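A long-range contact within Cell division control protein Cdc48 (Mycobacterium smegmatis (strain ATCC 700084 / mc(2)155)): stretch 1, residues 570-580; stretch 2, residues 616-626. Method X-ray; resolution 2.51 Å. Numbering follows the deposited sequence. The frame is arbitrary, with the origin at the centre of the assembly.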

# COMPACT_ATOMS: atom_id res chain seq x y z
N LEU A 570 0.35 -19.09 3.76
CA LEU A 570 -0.57 -18.00 4.07
C LEU A 570 -1.09 -18.07 5.50
O LEU A 570 -1.03 -17.09 6.25
CB LEU A 570 -1.73 -18.02 3.08
CG LEU A 570 -2.96 -17.16 3.38
CD1 LEU A 570 -2.60 -15.68 3.36
CD2 LEU A 570 -4.05 -17.45 2.37
N PHE A 571 -1.59 -19.24 5.89
CA PHE A 571 -2.15 -19.42 7.22
C PHE A 571 -1.08 -19.39 8.31
O PHE A 571 -1.31 -18.84 9.38
CB PHE A 571 -2.97 -20.71 7.29
CG PHE A 571 -4.33 -20.58 6.66
CD1 PHE A 571 -4.50 -20.81 5.30
CD2 PHE A 571 -5.43 -20.22 7.42
CE1 PHE A 571 -5.75 -20.68 4.71
CE2 PHE A 571 -6.68 -20.09 6.84
CZ PHE A 571 -6.84 -20.32 5.48
N ALA A 572 0.08 -19.98 8.02
CA ALA A 572 1.19 -19.96 8.97
C ALA A 572 1.66 -18.53 9.23
O ALA A 572 2.05 -18.20 10.35
CB ALA A 572 2.35 -20.81 8.47
N ARG A 573 1.63 -17.69 8.20
CA ARG A 573 1.98 -16.28 8.37
C ARG A 573 0.93 -15.57 9.20
O ARG A 573 1.24 -14.67 9.99
CB ARG A 573 2.15 -15.58 7.02
CG ARG A 573 2.81 -14.21 7.14
CD ARG A 573 2.49 -13.30 5.96
NE ARG A 573 2.75 -13.95 4.68
CZ ARG A 573 1.80 -14.30 3.82
NH1 ARG A 573 0.52 -14.06 4.10
NH2 ARG A 573 2.12 -14.89 2.68
N ALA A 574 -0.33 -15.96 9.02
CA ALA A 574 -1.43 -15.35 9.75
C ALA A 574 -1.37 -15.73 11.22
O ALA A 574 -1.54 -14.87 12.09
CB ALA A 574 -2.76 -15.77 9.14
N ARG A 575 -1.13 -17.00 11.49
CA ARG A 575 -1.00 -17.48 12.87
C ARG A 575 0.14 -16.77 13.60
O ARG A 575 0.00 -16.40 14.76
CB ARG A 575 -0.79 -19.00 12.90
CG ARG A 575 -2.07 -19.81 12.76
CD ARG A 575 -1.84 -21.30 12.99
NE ARG A 575 -1.59 -22.02 11.74
CZ ARG A 575 -0.39 -22.40 11.32
NH1 ARG A 575 0.69 -22.14 12.04
NH2 ARG A 575 -0.26 -23.05 10.16
N ASP A 576 1.26 -16.59 12.90
CA ASP A 576 2.45 -15.98 13.50
C ASP A 576 2.35 -14.46 13.62
O ASP A 576 3.15 -13.84 14.32
CB ASP A 576 3.70 -16.36 12.70
CG ASP A 576 4.04 -17.84 12.80
OD1 ASP A 576 3.56 -18.50 13.74
OD2 ASP A 576 4.80 -18.33 11.94
N SER A 577 1.37 -13.87 12.95
CA SER A 577 1.24 -12.42 12.92
C SER A 577 0.01 -11.91 13.67
O SER A 577 -0.30 -10.72 13.61
CB SER A 577 1.20 -11.91 11.48
OG SER A 577 2.31 -12.38 10.74
N ALA A 578 -0.68 -12.80 14.37
CA ALA A 578 -1.90 -12.48 15.11
C ALA A 578 -1.76 -11.22 15.97
O ALA A 578 -0.71 -11.00 16.57
CB ALA A 578 -2.33 -13.66 15.96
N PRO A 579 -2.83 -10.40 16.06
CA PRO A 579 -4.17 -10.58 15.48
C PRO A 579 -4.21 -10.44 13.95
O PRO A 579 -3.66 -9.49 13.39
CB PRO A 579 -4.98 -9.45 16.13
CG PRO A 579 -3.97 -8.42 16.47
CD PRO A 579 -2.74 -9.17 16.86
N SER A 580 -4.85 -11.40 13.29
CA SER A 580 -4.80 -11.48 11.84
C SER A 580 -6.16 -11.71 11.19
O SER A 580 -7.00 -12.44 11.72
CB SER A 580 -3.85 -12.61 11.40
OG SER A 580 -2.53 -12.40 11.89
N GLY A 616 -7.47 -25.60 11.92
CA GLY A 616 -6.46 -25.15 12.85
C GLY A 616 -6.72 -23.73 13.32
O GLY A 616 -6.22 -23.30 14.37
N ILE A 617 -7.51 -22.99 12.55
CA ILE A 617 -7.83 -21.60 12.86
C ILE A 617 -9.05 -21.50 13.78
O ILE A 617 -9.16 -20.58 14.58
CB ILE A 617 -8.06 -20.79 11.55
CG1 ILE A 617 -6.76 -20.69 10.76
CG2 ILE A 617 -8.58 -19.38 11.85
CD1 ILE A 617 -5.62 -20.07 11.53
N GLU A 618 -9.94 -22.49 13.66
CA GLU A 618 -11.19 -22.54 14.43
C GLU A 618 -11.06 -22.22 15.93
O GLU A 618 -11.82 -21.41 16.44
CB GLU A 618 -11.90 -23.89 14.21
CG GLU A 618 -13.25 -24.02 14.91
CD GLU A 618 -13.14 -24.58 16.32
OE1 GLU A 618 -12.14 -25.26 16.62
OE2 GLU A 618 -14.06 -24.32 17.13
N PRO A 619 -10.09 -22.83 16.64
CA PRO A 619 -10.05 -22.54 18.08
C PRO A 619 -9.35 -21.22 18.43
O PRO A 619 -9.49 -20.75 19.57
CB PRO A 619 -9.26 -23.72 18.64
CG PRO A 619 -8.35 -24.10 17.54
CD PRO A 619 -9.12 -23.88 16.27
N LEU A 620 -8.61 -20.64 17.49
CA LEU A 620 -7.86 -19.42 17.77
C LEU A 620 -8.78 -18.21 17.95
O LEU A 620 -9.84 -18.13 17.33
CB LEU A 620 -6.85 -19.14 16.65
CG LEU A 620 -5.87 -20.26 16.31
CD1 LEU A 620 -4.87 -19.79 15.26
CD2 LEU A 620 -5.16 -20.75 17.56
N ARG A 621 -8.35 -17.27 18.78
CA ARG A 621 -9.15 -16.08 19.07
C ARG A 621 -8.63 -14.83 18.37
O ARG A 621 -9.36 -13.86 18.20
CB ARG A 621 -9.22 -15.84 20.58
CG ARG A 621 -9.95 -16.93 21.34
CD ARG A 621 -10.37 -16.47 22.72
NE ARG A 621 -11.31 -17.42 23.33
CZ ARG A 621 -12.63 -17.31 23.24
NH1 ARG A 621 -13.16 -16.28 22.60
NH2 ARG A 621 -13.40 -18.22 23.81
N ASP A 622 -7.36 -14.86 17.98
CA ASP A 622 -6.74 -13.70 17.35
C ASP A 622 -6.58 -13.87 15.84
O ASP A 622 -5.85 -13.12 15.20
CB ASP A 622 -5.38 -13.40 18.01
CG ASP A 622 -4.61 -14.67 18.36
OD1 ASP A 622 -4.99 -15.76 17.89
OD2 ASP A 622 -3.62 -14.56 19.11
N VAL A 623 -7.26 -14.86 15.27
CA VAL A 623 -7.25 -15.05 13.83
C VAL A 623 -8.65 -15.27 13.28
O VAL A 623 -9.36 -16.17 13.73
CB VAL A 623 -6.35 -16.24 13.41
CG1 VAL A 623 -6.39 -16.43 11.90
CG2 VAL A 623 -4.92 -16.04 13.88
N VAL A 624 -9.06 -14.44 12.33
CA VAL A 624 -10.34 -14.60 11.66
C VAL A 624 -10.12 -14.90 10.18
O VAL A 624 -9.27 -14.30 9.54
CB VAL A 624 -11.22 -13.34 11.79
CG1 VAL A 624 -12.59 -13.58 11.17
CG2 VAL A 624 -11.37 -12.94 13.23
N VAL A 625 -10.89 -15.85 9.65
CA VAL A 625 -10.83 -16.17 8.23
C VAL A 625 -12.14 -15.79 7.54
O VAL A 625 -13.22 -16.12 8.01
CB VAL A 625 -10.50 -17.66 8.00
CG1 VAL A 625 -11.43 -18.56 8.82
CG2 VAL A 625 -10.57 -18.00 6.51
N LEU A 626 -12.02 -15.07 6.43
CA LEU A 626 -13.19 -14.65 5.67
C LEU A 626 -13.04 -14.98 4.19
O LEU A 626 -12.05 -14.60 3.56
CB LEU A 626 -13.42 -13.14 5.86
CG LEU A 626 -14.65 -12.50 5.21
CD1 LEU A 626 -15.18 -11.38 6.10
CD2 LEU A 626 -14.35 -11.98 3.81

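Side chains from helix 570-576 pack against Ile617 and the strand 623-626, whose N-to-C direction runs at 144° to that of the helix, with the two axes 9.3 Å apart at closest approach. Phe571 meets Ile617 with the edge of its ring, CD2 lying 3.6 Å from Ile617 CG1; Val625 CG2 also sits at that edge, 4.4 Å from Phe571 CE2. One helical turn on, the aliphatic part of Arg575 extends the apolar surface: its CG is 3.8 Å from both Ile617 CD1 and Leu620 CD1. Ile617 and Leu620 are the first and last residues of a type I turn, closed by the Leu620 N to Ile617 O hydrogen bond at 3.0 Å. Val623 CG2 lies 4.0 Å from Ala574 O and 4.1 Å from Ala578 CB. Ala578 CB also touches the carboxylate carbon Asp622 CG at 3.5 Å, a contact without a hydrogen bond. Beyond the cis peptide preceding Pro579, the backbones pair in parallel. Ser580 N donates to Asp622 O (2.8 Å) and Val624 N to Ser580 O (2.9 Å), so Ser580 brackets Val623, its bridge partner. Pro579 CA adds a CA-H...O contact to Asp622 O at 3.1 Å. Ser580 OG turns to its own stretch, donating to Ala574 O at 2.7 Å, which links Ser580 to the helix of the same stretch.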